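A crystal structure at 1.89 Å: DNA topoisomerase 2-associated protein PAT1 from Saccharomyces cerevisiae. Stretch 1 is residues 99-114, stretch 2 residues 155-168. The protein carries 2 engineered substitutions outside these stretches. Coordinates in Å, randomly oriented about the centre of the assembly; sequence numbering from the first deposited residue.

Stretch 1, residues 99-114: MLSFDKGIKIMPRIFN
Stretch 2 (155-168) KKVDLFQMIILKII

Two helices that run side by side commonly pack by setting a branched side chain of one into a hollow of the other. PAT1 offers a compact example, with polar contacts at one end and an aromatic contact at the other. Stretch 1 begins with a type I turn, Met 99 to Phe 102, and enters a helix at Asp 103, with Phe 102 at the N-cap position; stretch 2 is helical throughout. The axes approach to 8.9 Å and cross at 20°, nearly parallel, with Asp 103 CA 7.0 Å from Lys 156 CA, Ile 106 CA 6.5 Å from Phe 160 CA, Lys 107 CA 7.1 Å from Ile 163 CA and Pro 110 CA 6.8 Å from Ile 167 CA. Together the stretches bury 710 Å².

Ile 106 covers the most surface. Pointing toward stretch 2 (chi1 m, chi2 t), it is a knob among Leu 159, Phe 160, Ile 163 and Ile 164. Ile 106 CG2 lies 3.9 Å from both Leu 159 CD2 and Ile 164 CD1, while Ile 106 CD1 meets the edge of the Phe 160 ring at CD2, 3.8 Å away. Isoleucine suits this buried place: its branches offer methyls to several neighbours and leave no polar group unpaired.

Ile 167 (m, t) organises the C-terminal end. Ile 167 CD1 reaches Pro 110 N at 3.5 Å, where the helix is kinked and proline, lacking an amide hydrogen, makes no bond to the preceding turn. Ile 167 CG2 sits over the face of Phe 113 (chi1 m), 3.6 Å from the ring centroid, a CH-pi contact.

Lys 156 (m, t, p, p) closes the other end. The CA-to-CB bond of Lys 156 points sideways, but its side-chain end comes nearer to stretch 1, so Lys 156 NZ donates to Ser 101 O at 2.8 Å and, weakly, to Asp 103 OD1 at 3.4 Å within a salt bridge. A water accepts from Lys 156 NZ (2.8 Å) and donates to Asp 103 OD2 (2.7 Å), linking the same charged pair a second time.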

# COMPACT_ATOMS: atom_id res chain seq x y z
N MET A 99 10.13 -10.54 -14.11
CA MET A 99 11.20 -10.91 -13.18
C MET A 99 10.75 -10.70 -11.72
O MET A 99 11.17 -11.44 -10.83
CB MET A 99 12.50 -10.15 -13.47
CG MET A 99 13.29 -10.74 -14.63
SD MET A 99 15.04 -10.21 -14.75
CE MET A 99 14.84 -8.63 -15.52
N LEU A 100 9.85 -9.73 -11.52
CA LEU A 100 9.25 -9.36 -10.24
C LEU A 100 8.20 -10.38 -9.75
O LEU A 100 7.75 -10.27 -8.62
CB LEU A 100 8.66 -7.93 -10.33
CG LEU A 100 9.51 -6.77 -9.79
CD1 LEU A 100 10.81 -6.62 -10.55
CD2 LEU A 100 8.75 -5.46 -9.90
N SER A 101 7.82 -11.36 -10.60
CA SER A 101 6.91 -12.47 -10.25
C SER A 101 7.65 -13.50 -9.41
O SER A 101 7.00 -14.33 -8.78
CB SER A 101 6.40 -13.18 -11.50
OG SER A 101 5.48 -12.39 -12.23
N PHE A 102 9.00 -13.49 -9.43
CA PHE A 102 9.84 -14.45 -8.70
C PHE A 102 10.51 -13.82 -7.49
O PHE A 102 10.97 -12.67 -7.58
CB PHE A 102 10.88 -15.06 -9.65
CG PHE A 102 10.29 -15.84 -10.80
CD1 PHE A 102 9.95 -17.18 -10.66
CD2 PHE A 102 10.05 -15.22 -12.03
CE1 PHE A 102 9.38 -17.89 -11.72
CE2 PHE A 102 9.47 -15.94 -13.08
CZ PHE A 102 9.14 -17.27 -12.92
N ASP A 103 10.59 -14.56 -6.36
CA ASP A 103 11.24 -14.08 -5.12
C ASP A 103 12.68 -13.65 -5.36
O ASP A 103 13.10 -12.64 -4.80
CB ASP A 103 11.19 -15.13 -4.01
CG ASP A 103 9.80 -15.63 -3.71
OD1 ASP A 103 8.93 -14.79 -3.37
OD2 ASP A 103 9.57 -16.84 -3.84
N LYS A 104 13.41 -14.42 -6.19
CA LYS A 104 14.80 -14.14 -6.57
C LYS A 104 14.92 -12.75 -7.25
O LYS A 104 15.81 -11.98 -6.89
CB LYS A 104 15.37 -15.27 -7.44
CG LYS A 104 16.80 -15.59 -7.08
CD LYS A 104 17.37 -16.71 -7.91
CE LYS A 104 18.88 -16.73 -7.82
NZ LYS A 104 19.45 -17.90 -8.53
N GLY A 105 13.99 -12.42 -8.14
CA GLY A 105 13.92 -11.11 -8.79
C GLY A 105 13.70 -9.99 -7.78
O GLY A 105 14.45 -9.02 -7.76
N ILE A 106 12.74 -10.19 -6.86
CA ILE A 106 12.42 -9.24 -5.78
C ILE A 106 13.62 -9.02 -4.82
O ILE A 106 13.98 -7.87 -4.54
CB ILE A 106 11.13 -9.68 -5.01
CG1 ILE A 106 9.88 -9.65 -5.93
CG2 ILE A 106 10.89 -8.82 -3.72
CD1 ILE A 106 8.68 -10.44 -5.40
N LYS A 107 14.26 -10.11 -4.36
CA LYS A 107 15.34 -10.06 -3.38
C LYS A 107 16.62 -9.32 -3.86
O LYS A 107 17.29 -8.73 -3.02
CB LYS A 107 15.65 -11.45 -2.83
CG LYS A 107 14.66 -11.84 -1.73
CD LYS A 107 14.32 -13.32 -1.74
CE LYS A 107 14.93 -14.03 -0.57
NZ LYS A 107 14.69 -15.50 -0.63
N ILE A 108 16.91 -9.30 -5.18
CA ILE A 108 18.10 -8.61 -5.72
C ILE A 108 17.90 -7.08 -5.91
O ILE A 108 18.88 -6.36 -6.10
CB ILE A 108 18.60 -9.31 -7.02
CG1 ILE A 108 20.05 -8.90 -7.42
CG2 ILE A 108 17.65 -9.14 -8.20
CD1 ILE A 108 21.09 -9.85 -7.02
N MET A 109 16.63 -6.60 -5.86
CA MET A 109 16.26 -5.19 -6.09
C MET A 109 17.04 -4.17 -5.23
O MET A 109 17.53 -3.21 -5.84
CB MET A 109 14.75 -4.98 -5.96
CG MET A 109 14.19 -4.02 -6.99
SD MET A 109 14.70 -4.34 -8.70
CE MET A 109 13.97 -5.88 -8.98
N PRO A 110 17.23 -4.31 -3.88
CA PRO A 110 18.02 -3.29 -3.16
C PRO A 110 19.48 -3.20 -3.63
O PRO A 110 20.03 -2.10 -3.72
CB PRO A 110 17.91 -3.70 -1.68
CG PRO A 110 16.78 -4.67 -1.62
CD PRO A 110 16.74 -5.35 -2.95
N ARG A 111 20.08 -4.35 -3.99
CA ARG A 111 21.44 -4.47 -4.49
C ARG A 111 21.59 -3.84 -5.87
O ARG A 111 22.59 -3.18 -6.13
CB ARG A 111 21.91 -5.92 -4.47
CG ARG A 111 22.04 -6.47 -3.05
CD ARG A 111 21.90 -7.98 -3.03
NE ARG A 111 23.06 -8.64 -3.63
CZ ARG A 111 23.11 -9.92 -3.94
NH1 ARG A 111 22.07 -10.71 -3.72
NH2 ARG A 111 24.21 -10.44 -4.48
N ILE A 112 20.56 -4.01 -6.74
CA ILE A 112 20.48 -3.38 -8.06
C ILE A 112 20.56 -1.84 -7.89
O ILE A 112 21.35 -1.18 -8.58
CB ILE A 112 19.18 -3.82 -8.82
CG1 ILE A 112 19.29 -5.28 -9.31
CG2 ILE A 112 18.85 -2.85 -9.98
CD1 ILE A 112 17.99 -5.84 -9.94
N PHE A 113 19.75 -1.30 -6.94
CA PHE A 113 19.66 0.14 -6.65
C PHE A 113 20.96 0.74 -6.15
O PHE A 113 21.19 1.93 -6.39
CB PHE A 113 18.49 0.43 -5.70
CG PHE A 113 17.21 0.72 -6.46
CD1 PHE A 113 16.66 -0.23 -7.32
CD2 PHE A 113 16.57 1.95 -6.34
CE1 PHE A 113 15.50 0.06 -8.05
CE2 PHE A 113 15.41 2.23 -7.06
CZ PHE A 113 14.88 1.28 -7.91
N ASN A 114 21.86 -0.07 -5.54
CA ASN A 114 23.17 0.42 -5.12
C ASN A 114 24.06 0.84 -6.31
O ASN A 114 24.94 1.67 -6.12
CB ASN A 114 23.90 -0.65 -4.29
CG ASN A 114 23.34 -0.87 -2.90
OD1 ASN A 114 22.65 -0.01 -2.33
ND2 ASN A 114 23.66 -2.01 -2.33
N LYS A 155 2.95 -15.03 1.53
CA LYS A 155 4.38 -14.84 1.83
C LYS A 155 5.04 -13.99 0.73
O LYS A 155 5.85 -13.12 1.04
CB LYS A 155 5.10 -16.20 1.99
CG LYS A 155 4.75 -16.98 3.27
CD LYS A 155 5.33 -16.35 4.53
CE LYS A 155 4.83 -17.02 5.79
NZ LYS A 155 5.37 -16.36 7.01
N LYS A 156 4.68 -14.23 -0.56
CA LYS A 156 5.20 -13.47 -1.70
C LYS A 156 4.78 -12.00 -1.62
O LYS A 156 5.61 -11.11 -1.88
CB LYS A 156 4.74 -14.09 -3.02
CG LYS A 156 5.49 -15.36 -3.39
CD LYS A 156 5.04 -15.96 -4.73
CE LYS A 156 5.48 -15.16 -5.95
NZ LYS A 156 6.96 -15.15 -6.11
N VAL A 157 3.52 -11.74 -1.20
CA VAL A 157 2.95 -10.40 -1.04
C VAL A 157 3.71 -9.65 0.07
O VAL A 157 4.14 -8.52 -0.17
CB VAL A 157 1.40 -10.43 -0.81
CG1 VAL A 157 0.84 -9.04 -0.48
CG2 VAL A 157 0.68 -11.01 -2.04
N ASP A 158 3.93 -10.30 1.23
CA ASP A 158 4.68 -9.72 2.37
C ASP A 158 6.14 -9.39 1.97
O ASP A 158 6.65 -8.35 2.39
CB ASP A 158 4.65 -10.66 3.59
CG ASP A 158 3.26 -11.04 4.12
OD1 ASP A 158 2.28 -10.32 3.81
OD2 ASP A 158 3.17 -12.04 4.87
N LEU A 159 6.78 -10.26 1.15
CA LEU A 159 8.14 -10.05 0.64
C LEU A 159 8.21 -8.80 -0.25
O LEU A 159 9.06 -7.94 -0.01
CB LEU A 159 8.70 -11.28 -0.11
CG LEU A 159 10.16 -11.14 -0.62
CD1 LEU A 159 11.16 -11.25 0.52
CD2 LEU A 159 10.46 -12.15 -1.72
N PHE A 160 7.32 -8.71 -1.27
CA PHE A 160 7.23 -7.58 -2.18
C PHE A 160 7.01 -6.29 -1.40
O PHE A 160 7.69 -5.30 -1.65
CB PHE A 160 6.10 -7.79 -3.20
CG PHE A 160 6.16 -6.84 -4.37
CD1 PHE A 160 5.68 -5.54 -4.26
CD2 PHE A 160 6.68 -7.25 -5.59
CE1 PHE A 160 5.72 -4.67 -5.36
CE2 PHE A 160 6.72 -6.38 -6.68
CZ PHE A 160 6.24 -5.09 -6.55
N GLN A 161 6.10 -6.33 -0.40
CA GLN A 161 5.78 -5.21 0.49
C GLN A 161 7.02 -4.70 1.25
O GLN A 161 7.31 -3.51 1.21
CB GLN A 161 4.65 -5.62 1.46
CG GLN A 161 4.33 -4.62 2.59
CD GLN A 161 3.52 -3.41 2.14
OE1 GLN A 161 2.62 -3.50 1.30
NE2 GLN A 161 3.82 -2.26 2.74
N MET A 162 7.76 -5.62 1.90
CA MET A 162 8.94 -5.34 2.71
C MET A 162 10.12 -4.77 1.90
O MET A 162 10.74 -3.80 2.33
CB MET A 162 9.35 -6.61 3.48
CG MET A 162 10.49 -6.42 4.44
SD MET A 162 11.19 -7.98 5.01
CE MET A 162 12.17 -8.45 3.61
N ILE A 163 10.43 -5.37 0.74
CA ILE A 163 11.58 -4.98 -0.07
C ILE A 163 11.26 -3.83 -1.04
O ILE A 163 11.89 -2.77 -0.92
CB ILE A 163 12.19 -6.22 -0.79
CG1 ILE A 163 12.87 -7.15 0.24
CG2 ILE A 163 13.15 -5.80 -1.93
CD1 ILE A 163 13.40 -8.51 -0.28
N ILE A 164 10.33 -4.03 -1.99
CA ILE A 164 9.99 -3.08 -3.04
C ILE A 164 9.47 -1.72 -2.52
O ILE A 164 9.98 -0.67 -2.95
CB ILE A 164 9.04 -3.69 -4.11
CG1 ILE A 164 9.54 -5.09 -4.62
CG2 ILE A 164 8.75 -2.73 -5.27
CD1 ILE A 164 10.98 -5.20 -5.27
N LEU A 165 8.49 -1.74 -1.60
CA LEU A 165 7.92 -0.48 -1.12
C LEU A 165 8.91 0.37 -0.31
O LEU A 165 8.89 1.58 -0.47
CB LEU A 165 6.61 -0.71 -0.37
CG LEU A 165 5.33 -0.50 -1.23
CD1 LEU A 165 5.29 -1.43 -2.45
CD2 LEU A 165 4.12 -0.68 -0.40
N LYS A 166 9.81 -0.26 0.47
CA LYS A 166 10.87 0.41 1.23
C LYS A 166 11.83 1.16 0.27
O LYS A 166 12.26 2.27 0.58
CB LYS A 166 11.65 -0.64 2.06
CG LYS A 166 12.50 -0.08 3.21
CD LYS A 166 13.54 -1.10 3.70
CE LYS A 166 12.96 -2.24 4.51
NZ LYS A 166 13.84 -3.43 4.47
N ILE A 167 12.15 0.55 -0.89
CA ILE A 167 12.99 1.12 -1.94
C ILE A 167 12.30 2.36 -2.57
O ILE A 167 12.94 3.39 -2.75
CB ILE A 167 13.34 0.04 -3.01
CG1 ILE A 167 14.33 -1.01 -2.47
CG2 ILE A 167 13.86 0.66 -4.32
CD1 ILE A 167 14.39 -2.30 -3.31
N ILE A 168 11.00 2.23 -2.92
CA ILE A 168 10.22 3.30 -3.54
C ILE A 168 10.17 4.51 -2.59
O ILE A 168 10.53 5.61 -3.02
CB ILE A 168 8.84 2.79 -4.03
CG1 ILE A 168 9.05 1.86 -5.25
CG2 ILE A 168 7.88 3.95 -4.35
CD1 ILE A 168 7.89 0.96 -5.63
O HOH W 1 8.82 -17.25 -6.43